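Local coordinates for protein histone-lysine N-methyltransferase, H3 lysine-9 specific SUVH6 (Arabidopsis thaliana, PDB 6A5K) that catalyses H3K9 methylation of histone H3 with S-adenosylmethionine as methyl donor, and probably reads DNA methylation through its SRA domain, at residues V72-E77 with P221-L226; L245-G250 with I256-E261; F358-R363 with L489-Y494. The protein carries 1 engineered substitution. All blocks are in the same frame, centred on the assembly; numbering follows the deposited sequence.

The three contacts follow one another along the chain, from the SRA domain to the methyltransferase core. Interaction 1 joins two loops within the SRA range; its centre is about 17 Å from that of interaction 3 and about 27 Å from that of interaction 2. Interactions 2 and 3 touch, with centres about 15 Å apart, because strands 257-259 and 355-359 are neighbours in one mixed sheet: Val259 O lies 3.0 Å from Lys359 N, a probable hydrogen bond. Interaction 3 is the one that reaches the cofactor, through Arg363 of the S-adenosylmethionine pocket. In interaction 2 the side chain of Ile247 stays about 10 Å from the cofactor, between nearest atoms.

Interaction 1 (V72-E77 with P221-L226); sequences VEVGDE and PGQPEL
Val74 turns its two methyl groups against Pro224 and its neighbours, and this one branched side chain carries nearly all of the contact. The split at CB sends the methyls to different targets. Val74 CG1, anti to the backbone N (chi1 168°), rests 3.9 Å from Pro224 O and also faces the carbonyl oxygen of Glu225. Val74 CG2 reaches to the ring of Pro224, 4.3 Å from Pro224 CD, and lies 4.2 Å from Gln223 OE1. The side chains of Val74 and Gln223 cross at about a right angle, and the amide of Gln223 is held by partners elsewhere: OE1 accepts from Leu195 N, while NE2 donates to Ile220 O. The valine thus meets an amide already engaged by Leu195 and Ile220. A compact apolar residue suits the place because CG2 packs on the proline ring, while the small CG1 can lie beside the carbonyls.

Val74 is presented by a type II beta turn from Glu73 to Asp76, closed by a 3.0 Å bond from Asp76 N to Glu73 O. Gly75 takes the third position with a positive phi, where a CB would jam against the preceding carbonyl oxygen. The turn is braced again by Asp76 OD2, which accepts from Glu73 N at 2.9 Å; the bond is nearly straight (174°), but the N-H comes from above the carboxylate plane. Arg7 of helix 5-29 forms a salt bridge with the same oxygen.

On the other side, Leu226 is the N-cap residue of helix 227-234, and the chain leading to it comes from strand 211-219, whose Arg219 bonds to Pro224 O and touches Val74. Strand 190-205 supports both loops: Tyr192 makes backbone bonds to Gly75 and Asp76, and Asp193 and Tyr196 pack against Leu226.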
loop_
_atom_site.group_PDB
_atom_site.type_symbol
_atom_site.label_atom_id
_atom_site.label_comp_id
_atom_site.label_asym_id
_atom_site.label_seq_id
_atom_site.Cartn_x
_atom_site.Cartn_y
_atom_site.Cartn_z
ATOM N N VAL A 72 10.763 9.401 -6.842
ATOM C CA VAL A 72 9.357 9.745 -6.672
ATOM C C VAL A 72 8.658 9.696 -8.027
ATOM O O VAL A 72 9.101 10.327 -8.987
ATOM C CB VAL A 72 9.173 11.142 -6.037
ATOM C CG1 VAL A 72 7.693 11.486 -5.944
ATOM C CG2 VAL A 72 9.815 11.186 -4.658
ATOM N N GLU A 73 7.561 8.953 -8.104
ATOM C CA GLU A 73 6.932 8.688 -9.394
ATOM C C GLU A 73 5.498 9.191 -9.459
ATOM O O GLU A 73 4.778 9.164 -8.461
ATOM C CB GLU A 73 6.984 7.182 -9.692
ATOM C CG GLU A 73 8.410 6.637 -9.750
ATOM C CD GLU A 73 8.476 5.168 -10.119
ATOM O OE1 GLU A 73 7.407 4.536 -10.244
ATOM O OE2 GLU A 73 9.602 4.646 -10.286
ATOM N N VAL A 74 5.098 9.650 -10.645
ATOM C CA VAL A 74 3.724 10.056 -10.904
ATOM C C VAL A 74 2.753 8.980 -10.415
ATOM O O VAL A 74 2.933 7.798 -10.703
ATOM C CB VAL A 74 3.500 10.331 -12.406
ATOM C CG1 VAL A 74 2.017 10.461 -12.728
ATOM C CG2 VAL A 74 4.261 11.589 -12.832
ATOM N N GLY A 75 1.749 9.388 -9.646
ATOM C CA GLY A 75 0.777 8.456 -9.106
ATOM C C GLY A 75 1.025 8.072 -7.655
ATOM O O GLY A 75 0.115 7.554 -6.996
ATOM N N ASP A 76 2.234 8.334 -7.152
ATOM C CA ASP A 76 2.574 8.002 -5.765
ATOM C C ASP A 76 1.606 8.677 -4.796
ATOM O O ASP A 76 1.174 9.809 -5.023
ATOM C CB ASP A 76 4.006 8.420 -5.417
ATOM C CG ASP A 76 5.058 7.442 -5.935
ATOM O OD1 ASP A 76 4.694 6.358 -6.447
ATOM O OD2 ASP A 76 6.263 7.764 -5.822
ATOM N N GLU A 77 1.272 7.984 -3.714
ATOM C CA GLU A 77 0.324 8.520 -2.746
ATOM C C GLU A 77 0.927 8.610 -1.355
ATOM O O GLU A 77 1.863 7.875 -1.020
ATOM C CB GLU A 77 -0.952 7.670 -2.719
ATOM C CG GLU A 77 -1.662 7.645 -4.074
ATOM C CD GLU A 77 -3.126 7.264 -3.972
ATOM O OE1 GLU A 77 -3.558 6.856 -2.873
ATOM O OE2 GLU A 77 -3.846 7.393 -4.992
ATOM N N PRO A 221 3.549 17.602 -21.400
ATOM C CA PRO A 221 3.335 16.394 -22.206
ATOM C C PRO A 221 4.417 15.348 -21.987
ATOM O O PRO A 221 5.532 15.698 -21.601
ATOM C CB PRO A 221 3.376 16.918 -23.645
ATOM C CG PRO A 221 3.004 18.357 -23.532
ATOM C CD PRO A 221 3.573 18.820 -22.229
ATOM N N GLY A 222 4.077 14.081 -22.207
ATOM C CA GLY A 222 5.053 13.006 -22.164
ATOM C C GLY A 222 5.136 12.227 -20.862
ATOM O O GLY A 222 5.946 11.308 -20.741
ATOM N N GLN A 223 4.309 12.593 -19.888
ATOM C CA GLN A 223 4.332 11.953 -18.573
ATOM C C GLN A 223 3.326 10.811 -18.509
ATOM O O GLN A 223 2.374 10.791 -19.289
ATOM C CB GLN A 223 4.032 12.977 -17.479
ATOM C CG GLN A 223 5.107 14.043 -17.335
ATOM C CD GLN A 223 4.761 15.067 -16.281
ATOM O OE1 GLN A 223 5.159 14.941 -15.125
ATOM N NE2 GLN A 223 4.013 16.095 -16.677
ATOM N N PRO A 224 3.535 9.852 -17.585
ATOM C CA PRO A 224 2.536 8.800 -17.375
ATOM C C PRO A 224 1.172 9.411 -17.070
ATOM O O PRO A 224 1.109 10.508 -16.505
ATOM C CB PRO A 224 3.076 8.025 -16.166
ATOM C CG PRO A 224 4.528 8.338 -16.121
ATOM C CD PRO A 224 4.665 9.734 -16.648
ATOM N N GLU A 225 0.105 8.720 -17.452
ATOM C CA GLU A 225 -1.245 9.242 -17.279
ATOM C C GLU A 225 -1.572 9.514 -15.812
ATOM O O GLU A 225 -1.116 8.800 -14.921
ATOM C CB GLU A 225 -2.270 8.270 -17.862
ATOM C CG GLU A 225 -3.690 8.830 -17.930
ATOM C CD GLU A 225 -3.769 10.146 -18.688
ATOM O OE1 GLU A 225 -3.900 10.100 -19.930
ATOM O OE2 GLU A 225 -3.705 11.224 -18.047
ATOM N N LEU A 226 -2.348 10.565 -15.575
ATOM C CA LEU A 226 -2.884 10.857 -14.253
ATOM C C LEU A 226 -3.652 9.645 -13.737
ATOM O O LEU A 226 -4.402 9.017 -14.487
ATOM C CB LEU A 226 -3.797 12.086 -14.311
ATOM C CG LEU A 226 -3.116 13.388 -14.749
ATOM C CD1 LEU A 226 -4.130 14.344 -15.349
ATOM C CD2 LEU A 226 -2.400 14.039 -13.564
#

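Interaction 2 (L245-G250 with I256-E261); sequences LDISEG and ISAVNE
Ile247 and Ile256 meet through both backbone and side chain. Ile247 N donates to Ile256 O at 2.8 Å in an almost straight bond (171°), which brings the side chain of Ile247 up against its partner. Ile247 CB lies 3.7 Å from Ile256 O. From there Ile247 CG1, placed between the backbone N and the carbonyl carbon (chi1 63°), leans over the same oxygen and packs 3.8 Å from Ile256 CG2. The terminal CD1 continues along that methyl, whereas the other branch, Ile247 CG2, also lies against Ile256 O before it meets Ala258 CB at 4.1 Å. Branched isoleucines and a small alanine fill this buried corner, where Tyr272 of strand 271-272 touches both isoleucines.

The two segments belong to a beta hairpin with a long connection: strands 242-244 and 257-259 run antiparallel at the edge of a mixed sheet, and the chain turns back just beyond the first. Asp246 organises that turn. Asp246 OD1 takes three donors, namely Ile256 N at 3.0 Å from above the carboxylate plane, Ser248 N, which makes an Asx turn, and Ser248 OG at 2.8 Å on the syn side. Asp246 OD2 receives Gly250 N at 2.7 Å, again from above the plane. With an alanine at Asp246 the amides of Ile256, Ser248 and Gly250 and the Ser248 hydroxyl would probably lose these acceptors, leaving the turn tied to Ile256 mainly by the Ile247 N bond. Ser248 OG has a further partner in Glu252 N, and the backbone of Ser257 pairs with Ile357 of strand 355-359.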
loop_
_atom_site.group_PDB
_atom_site.type_symbol
_atom_site.label_atom_id
_atom_site.label_comp_id
_atom_site.label_asym_id
_atom_site.label_seq_id
_atom_site.Cartn_x
_atom_site.Cartn_y
_atom_site.Cartn_z
ATOM N N LEU A 245 -16.743 -10.720 -16.112
ATOM C CA LEU A 245 -17.231 -9.903 -15.006
ATOM C C LEU A 245 -16.774 -10.465 -13.657
ATOM O O LEU A 245 -16.477 -9.714 -12.723
ATOM C CB LEU A 245 -18.758 -9.804 -15.041
ATOM C CG LEU A 245 -19.412 -8.907 -16.100
ATOM C CD1 LEU A 245 -18.717 -7.557 -16.165
ATOM C CD2 LEU A 245 -19.469 -9.569 -17.479
ATOM N N ASP A 246 -16.712 -11.788 -13.560
ATOM C CA ASP A 246 -16.426 -12.428 -12.282
ATOM C C ASP A 246 -15.736 -13.779 -12.454
ATOM O O ASP A 246 -16.390 -14.775 -12.742
ATOM C CB ASP A 246 -17.726 -12.595 -11.489
ATOM C CG ASP A 246 -17.490 -13.045 -10.061
ATOM O OD1 ASP A 246 -16.323 -13.028 -9.607
ATOM O OD2 ASP A 246 -18.479 -13.405 -9.389
ATOM N N ILE A 247 -14.418 -13.813 -12.256
ATOM C CA ILE A 247 -13.668 -15.065 -12.354
ATOM C C ILE A 247 -14.007 -16.039 -11.220
ATOM O O ILE A 247 -13.668 -17.221 -11.288
ATOM C CB ILE A 247 -12.145 -14.829 -12.349
ATOM C CG1 ILE A 247 -11.701 -14.196 -11.026
ATOM C CG2 ILE A 247 -11.725 -13.959 -13.532
ATOM C CD1 ILE A 247 -10.223 -14.307 -10.778
ATOM N N SER A 248 -14.659 -15.541 -10.174
ATOM C CA SER A 248 -15.075 -16.396 -9.067
ATOM C C SER A 248 -16.482 -16.934 -9.311
ATOM O O SER A 248 -16.894 -17.920 -8.699
ATOM C CB SER A 248 -15.029 -15.635 -7.743
ATOM O OG SER A 248 -16.239 -14.928 -7.534
ATOM N N GLU A 249 -17.209 -16.262 -10.201
ATOM C CA GLU A 249 -18.566 -16.650 -10.587
ATOM C C GLU A 249 -19.533 -16.752 -9.409
ATOM O O GLU A 249 -20.295 -17.714 -9.305
ATOM C CB GLU A 249 -18.541 -17.974 -11.352
ATOM C CG GLU A 249 -18.005 -17.845 -12.770
ATOM C CD GLU A 249 -17.708 -19.188 -13.408
ATOM O OE1 GLU A 249 -16.749 -19.859 -12.970
ATOM O OE2 GLU A 249 -18.439 -19.576 -14.343
ATOM N N GLY A 250 -19.500 -15.756 -8.529
ATOM C CA GLY A 250 -20.476 -15.650 -7.460
ATOM C C GLY A 250 -20.001 -16.152 -6.112
ATOM O O GLY A 250 -20.672 -15.947 -5.101
ATOM N N ILE A 256 -14.784 -10.496 -9.100
ATOM C CA ILE A 256 -13.415 -10.188 -9.484
ATOM C C ILE A 256 -13.302 -10.293 -10.997
ATOM O O ILE A 256 -13.324 -11.384 -11.558
ATOM C CB ILE A 256 -12.407 -11.127 -8.788
ATOM C CG1 ILE A 256 -12.455 -10.908 -7.272
ATOM C CG2 ILE A 256 -10.990 -10.887 -9.314
ATOM C CD1 ILE A 256 -11.576 -11.868 -6.463
ATOM N N SER A 257 -13.204 -9.148 -11.659
ATOM C CA SER A 257 -13.238 -9.116 -13.115
ATOM C C SER A 257 -11.867 -9.378 -13.726
ATOM O O SER A 257 -10.846 -9.398 -13.027
ATOM C CB SER A 257 -13.774 -7.770 -13.604
ATOM O OG SER A 257 -12.972 -6.707 -13.119
ATOM N N ALA A 258 -11.857 -9.578 -15.039
ATOM C CA ALA A 258 -10.621 -9.781 -15.781
ATOM C C ALA A 258 -10.544 -8.813 -16.959
ATOM O O ALA A 258 -11.484 -8.697 -17.757
ATOM C CB ALA A 258 -10.519 -11.210 -16.263
ATOM N N VAL A 259 -9.412 -8.128 -17.063
ATOM C CA VAL A 259 -9.201 -7.141 -18.112
ATOM C C VAL A 259 -7.961 -7.495 -18.930
ATOM O O VAL A 259 -6.906 -7.808 -18.380
ATOM C CB VAL A 259 -9.052 -5.719 -17.519
ATOM C CG1 VAL A 259 -8.687 -4.708 -18.604
ATOM C CG2 VAL A 259 -10.327 -5.305 -16.800
ATOM N N ASN A 260 -8.094 -7.467 -20.249
ATOM C CA ASN A 260 -6.954 -7.719 -21.122
ATOM C C ASN A 260 -6.926 -6.688 -22.245
ATOM O O ASN A 260 -7.761 -6.712 -23.144
ATOM C CB ASN A 260 -7.011 -9.139 -21.693
ATOM C CG ASN A 260 -5.759 -9.518 -22.472
ATOM O OD1 ASN A 260 -4.961 -8.661 -22.856
ATOM N ND2 ASN A 260 -5.587 -10.815 -22.713
ATOM N N GLU A 261 -5.967 -5.777 -22.179
ATOM C CA GLU A 261 -5.820 -4.755 -23.207
ATOM C C GLU A 261 -4.549 -4.996 -24.007
ATOM O O GLU A 261 -4.106 -4.137 -24.767
ATOM C CB GLU A 261 -5.806 -3.362 -22.575
ATOM C CG GLU A 261 -6.943 -3.129 -21.594
ATOM C CD GLU A 261 -6.918 -1.743 -20.986
ATOM O OE1 GLU A 261 -6.767 -1.636 -19.750
ATOM O OE2 GLU A 261 -7.051 -0.759 -21.746
#

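Interaction 3 (F358-R363 with L489-Y494); sequences FKTKSR and LQELCY. With SAM (S-adenosylmethionine), chain F.
The backbones of Phe358 and Glu491 come no closer than 9.0 Å between their CA atoms, because strand 365-369 lies between strands 355-359 and 491-494 in the sheet, and the gap is spanned by side chains alone. Glu491 does most of the bridging. With CG anti to the backbone N (chi1 -174°) and the rest of the chain extended, it passes the edge of the Phe358 ring, where Glu491 CG lies 3.8 Å from Phe358 CZ and close to the ring plane. The carboxylate and ring planes stand 79° apart. At the tip, Glu491 OE1 uses its syn lone pair to accept from Arg363 NH2 at 2.9 Å, within the guanidinium plane, making a salt bridge. OE2 accepts from Asn454 ND2, and Thr360 CG2 lies 3.8 Å from Glu491 OE1. A long acidic residue suits this place, since its methylenes can pass the aromatic edge and its carboxylate still pairs with the arginine.

A bend at chi3 (-46°) lets Arg363 lay CG and CD against the adenine while turning its guanidinium back to Glu491: Arg363 CD sits 3.5 Å from S-adenosylmethionine C6. In an ST motif, Arg363 N donates to Thr360 OG1 at 2.9 Å; that hydroxyl is also hydrogen-bonded to Gly364 O. Arg363 O lies 2.6 Å from the amino N of the cofactor. Glu491 thus acts as a second-shell residue that probably helps to position Arg363 and Asn454. These two, with Trp365 and His455, line the S-adenosylmethionine pocket of a SET domain, and Glu491 stands behind them.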
loop_
_atom_site.group_PDB
_atom_site.type_symbol
_atom_site.label_atom_id
_atom_site.label_comp_id
_atom_site.label_asym_id
_atom_site.label_seq_id
_atom_site.Cartn_x
_atom_site.Cartn_y
_atom_site.Cartn_z
ATOM N N PHE A 358 -5.597 -8.910 -14.552
ATOM C CA PHE A 358 -5.373 -8.215 -15.805
ATOM C C PHE A 358 -4.158 -8.778 -16.523
ATOM O O PHE A 358 -3.283 -9.379 -15.901
ATOM C CB PHE A 358 -5.195 -6.710 -15.564
ATOM C CG PHE A 358 -3.882 -6.350 -14.923
ATOM C CD1 PHE A 358 -3.686 -6.528 -13.559
ATOM C CD2 PHE A 358 -2.841 -5.837 -15.686
ATOM C CE1 PHE A 358 -2.469 -6.198 -12.968
ATOM C CE2 PHE A 358 -1.632 -5.509 -15.106
ATOM C CZ PHE A 358 -1.443 -5.697 -13.742
ATOM N N LYS A 359 -4.098 -8.571 -17.831
ATOM C CA LYS A 359 -2.978 -9.092 -18.601
ATOM C C LYS A 359 -1.801 -8.117 -18.656
ATOM O O LYS A 359 -1.961 -6.937 -18.990
ATOM C CB LYS A 359 -3.423 -9.440 -20.023
ATOM C CG LYS A 359 -2.431 -10.310 -20.778
ATOM C CD LYS A 359 -2.237 -11.642 -20.080
ATOM C CE LYS A 359 -2.029 -12.773 -21.077
ATOM N NZ LYS A 359 -0.967 -12.478 -22.081
ATOM N N THR A 360 -0.619 -8.621 -18.320
ATOM C CA THR A 360 0.613 -7.850 -18.426
ATOM C C THR A 360 1.273 -8.198 -19.747
ATOM O O THR A 360 0.860 -9.151 -20.406
ATOM C CB THR A 360 1.598 -8.154 -17.283
ATOM O OG1 THR A 360 2.107 -9.483 -17.446
ATOM C CG2 THR A 360 0.926 -8.023 -15.927
ATOM N N LYS A 361 2.305 -7.452 -20.128
ATOM C CA LYS A 361 2.997 -7.746 -21.378
ATOM C C LYS A 361 3.975 -8.923 -21.267
ATOM O O LYS A 361 4.140 -9.682 -22.222
ATOM C CB LYS A 361 3.744 -6.505 -21.879
ATOM C CG LYS A 361 2.852 -5.296 -22.121
ATOM C CD LYS A 361 3.631 -4.174 -22.783
ATOM C CE LYS A 361 3.320 -2.837 -22.148
ATOM N NZ LYS A 361 3.455 -2.897 -20.664
ATOM N N SER A 362 4.626 -9.084 -20.117
ATOM C CA SER A 362 5.683 -10.089 -20.028
ATOM C C SER A 362 5.526 -11.120 -18.903
ATOM O O SER A 362 6.313 -12.063 -18.825
ATOM C CB SER A 362 7.047 -9.397 -19.900
ATOM O OG SER A 362 7.196 -8.733 -18.662
ATOM N N ARG A 363 4.516 -10.967 -18.053
ATOM C CA ARG A 363 4.366 -11.862 -16.904
ATOM C C ARG A 363 2.983 -12.498 -16.820
ATOM O O ARG A 363 2.536 -12.869 -15.737
ATOM C CB ARG A 363 4.674 -11.107 -15.601
ATOM C CG ARG A 363 6.131 -10.705 -15.463
ATOM C CD ARG A 363 6.377 -9.775 -14.259
ATOM N NE ARG A 363 5.384 -8.702 -14.190
ATOM C CZ ARG A 363 5.316 -7.679 -15.035
ATOM N NH1 ARG A 363 6.193 -7.570 -16.018
ATOM N NH2 ARG A 363 4.359 -6.769 -14.898
ATOM N N LEU A 489 -4.834 0.703 -9.257
ATOM C CA LEU A 489 -4.475 0.004 -10.496
ATOM C C LEU A 489 -2.992 -0.344 -10.605
ATOM O O LEU A 489 -2.554 -0.834 -11.640
ATOM C CB LEU A 489 -4.912 0.826 -11.717
ATOM C CG LEU A 489 -6.417 1.104 -11.812
ATOM C CD1 LEU A 489 -6.714 2.099 -12.927
ATOM C CD2 LEU A 489 -7.208 -0.188 -12.018
ATOM N N GLN A 490 -2.215 -0.089 -9.554
ATOM C CA GLN A 490 -0.824 -0.533 -9.533
ATOM C C GLN A 490 -0.794 -2.040 -9.312
ATOM O O GLN A 490 -1.530 -2.558 -8.464
ATOM C CB GLN A 490 -0.021 0.183 -8.437
ATOM C CG GLN A 490 1.431 -0.285 -8.332
ATOM C CD GLN A 490 2.249 0.497 -7.313
ATOM O OE1 GLN A 490 2.495 0.027 -6.197
ATOM N NE2 GLN A 490 2.695 1.691 -7.701
ATOM N N GLU A 491 0.039 -2.749 -10.071
ATOM C CA GLU A 491 0.086 -4.201 -9.916
ATOM C C GLU A 491 0.527 -4.576 -8.496
ATOM O O GLU A 491 1.482 -4.004 -7.953
ATOM C CB GLU A 491 1.019 -4.840 -10.944
ATOM C CG GLU A 491 0.977 -6.369 -10.912
ATOM C CD GLU A 491 1.778 -7.024 -12.025
ATOM O OE1 GLU A 491 2.397 -6.305 -12.842
ATOM O OE2 GLU A 491 1.783 -8.270 -12.080
ATOM N N LEU A 492 -0.193 -5.522 -7.899
ATOM C CA LEU A 492 0.157 -6.073 -6.593
ATOM C C LEU A 492 1.117 -7.253 -6.754
ATOM O O LEU A 492 0.872 -8.144 -7.564
ATOM C CB LEU A 492 -1.103 -6.522 -5.852
ATOM C CG LEU A 492 -2.255 -5.521 -5.790
ATOM C CD1 LEU A 492 -3.444 -6.136 -5.056
ATOM C CD2 LEU A 492 -1.789 -4.261 -5.088
ATOM N N CYS A 493 2.201 -7.248 -5.979
ATOM C CA CYS A 493 3.232 -8.284 -6.039
ATOM C C CYS A 493 3.841 -8.533 -4.669
ATOM O O CYS A 493 3.860 -7.641 -3.828
ATOM C CB CYS A 493 4.356 -7.897 -7.000
ATOM S SG CYS A 493 3.845 -7.583 -8.713
ATOM N N TYR A 494 4.368 -9.739 -4.471
ATOM C CA TYR A 494 5.169 -10.055 -3.292
ATOM C C TYR A 494 6.407 -10.828 -3.727
ATOM O O TYR A 494 6.547 -11.203 -4.896
ATOM C CB TYR A 494 4.370 -10.865 -2.258
ATOM C CG TYR A 494 3.964 -12.233 -2.751
ATOM C CD1 TYR A 494 2.833 -12.392 -3.540
ATOM C CD2 TYR A 494 4.710 -13.364 -2.435
ATOM C CE1 TYR A 494 2.452 -13.628 -4.007
ATOM C CE2 TYR A 494 4.330 -14.624 -2.907
ATOM C CZ TYR A 494 3.197 -14.741 -3.690
ATOM O OH TYR A 494 2.791 -15.967 -4.171
HETATM N N SAM F . 1.334 -14.668 -14.208
HETATM C CA SAM F . 0.619 -15.864 -13.724
HETATM C C SAM F . -0.542 -16.286 -14.626
HETATM O O SAM F . -1.314 -17.190 -14.276
HETATM O OXT SAM F . -0.739 -15.733 -15.712
HETATM C CB SAM F . 0.113 -15.644 -12.299
HETATM C CG SAM F . 1.231 -15.820 -11.281
HETATM S SD SAM F . 1.714 -17.562 -11.277
HETATM C CE SAM F . 1.479 -17.901 -9.537
HETATM C "C5'" SAM F . 3.514 -17.551 -11.293
HETATM C "C4'" SAM F . 4.038 -17.464 -12.712
HETATM O "O4'" SAM F . 3.885 -16.137 -13.200
HETATM C "C3'" SAM F . 5.520 -17.780 -12.769
HETATM O "O3'" SAM F . 5.739 -19.158 -12.962
HETATM C "C2'" SAM F . 5.950 -16.973 -13.966
HETATM O "O2'" SAM F . 5.592 -17.689 -15.126
HETATM C "C1'" SAM F . 5.051 -15.757 -13.900
HETATM N N9 SAM F . 5.730 -14.672 -13.160
HETATM C C8 SAM F . 5.359 -14.120 -11.963
HETATM N N7 SAM F . 6.256 -13.155 -11.630
HETATM C C5 SAM F . 7.205 -13.098 -12.595
HETATM C C6 SAM F . 8.339 -12.311 -12.766
HETATM N N6 SAM F . 8.678 -11.387 -11.865
HETATM N N1 SAM F . 9.133 -12.505 -13.874
HETATM C C2 SAM F . 8.797 -13.454 -14.819
HETATM N N3 SAM F . 7.664 -14.227 -14.651
HETATM C C4 SAM F . 6.879 -14.048 -13.564
#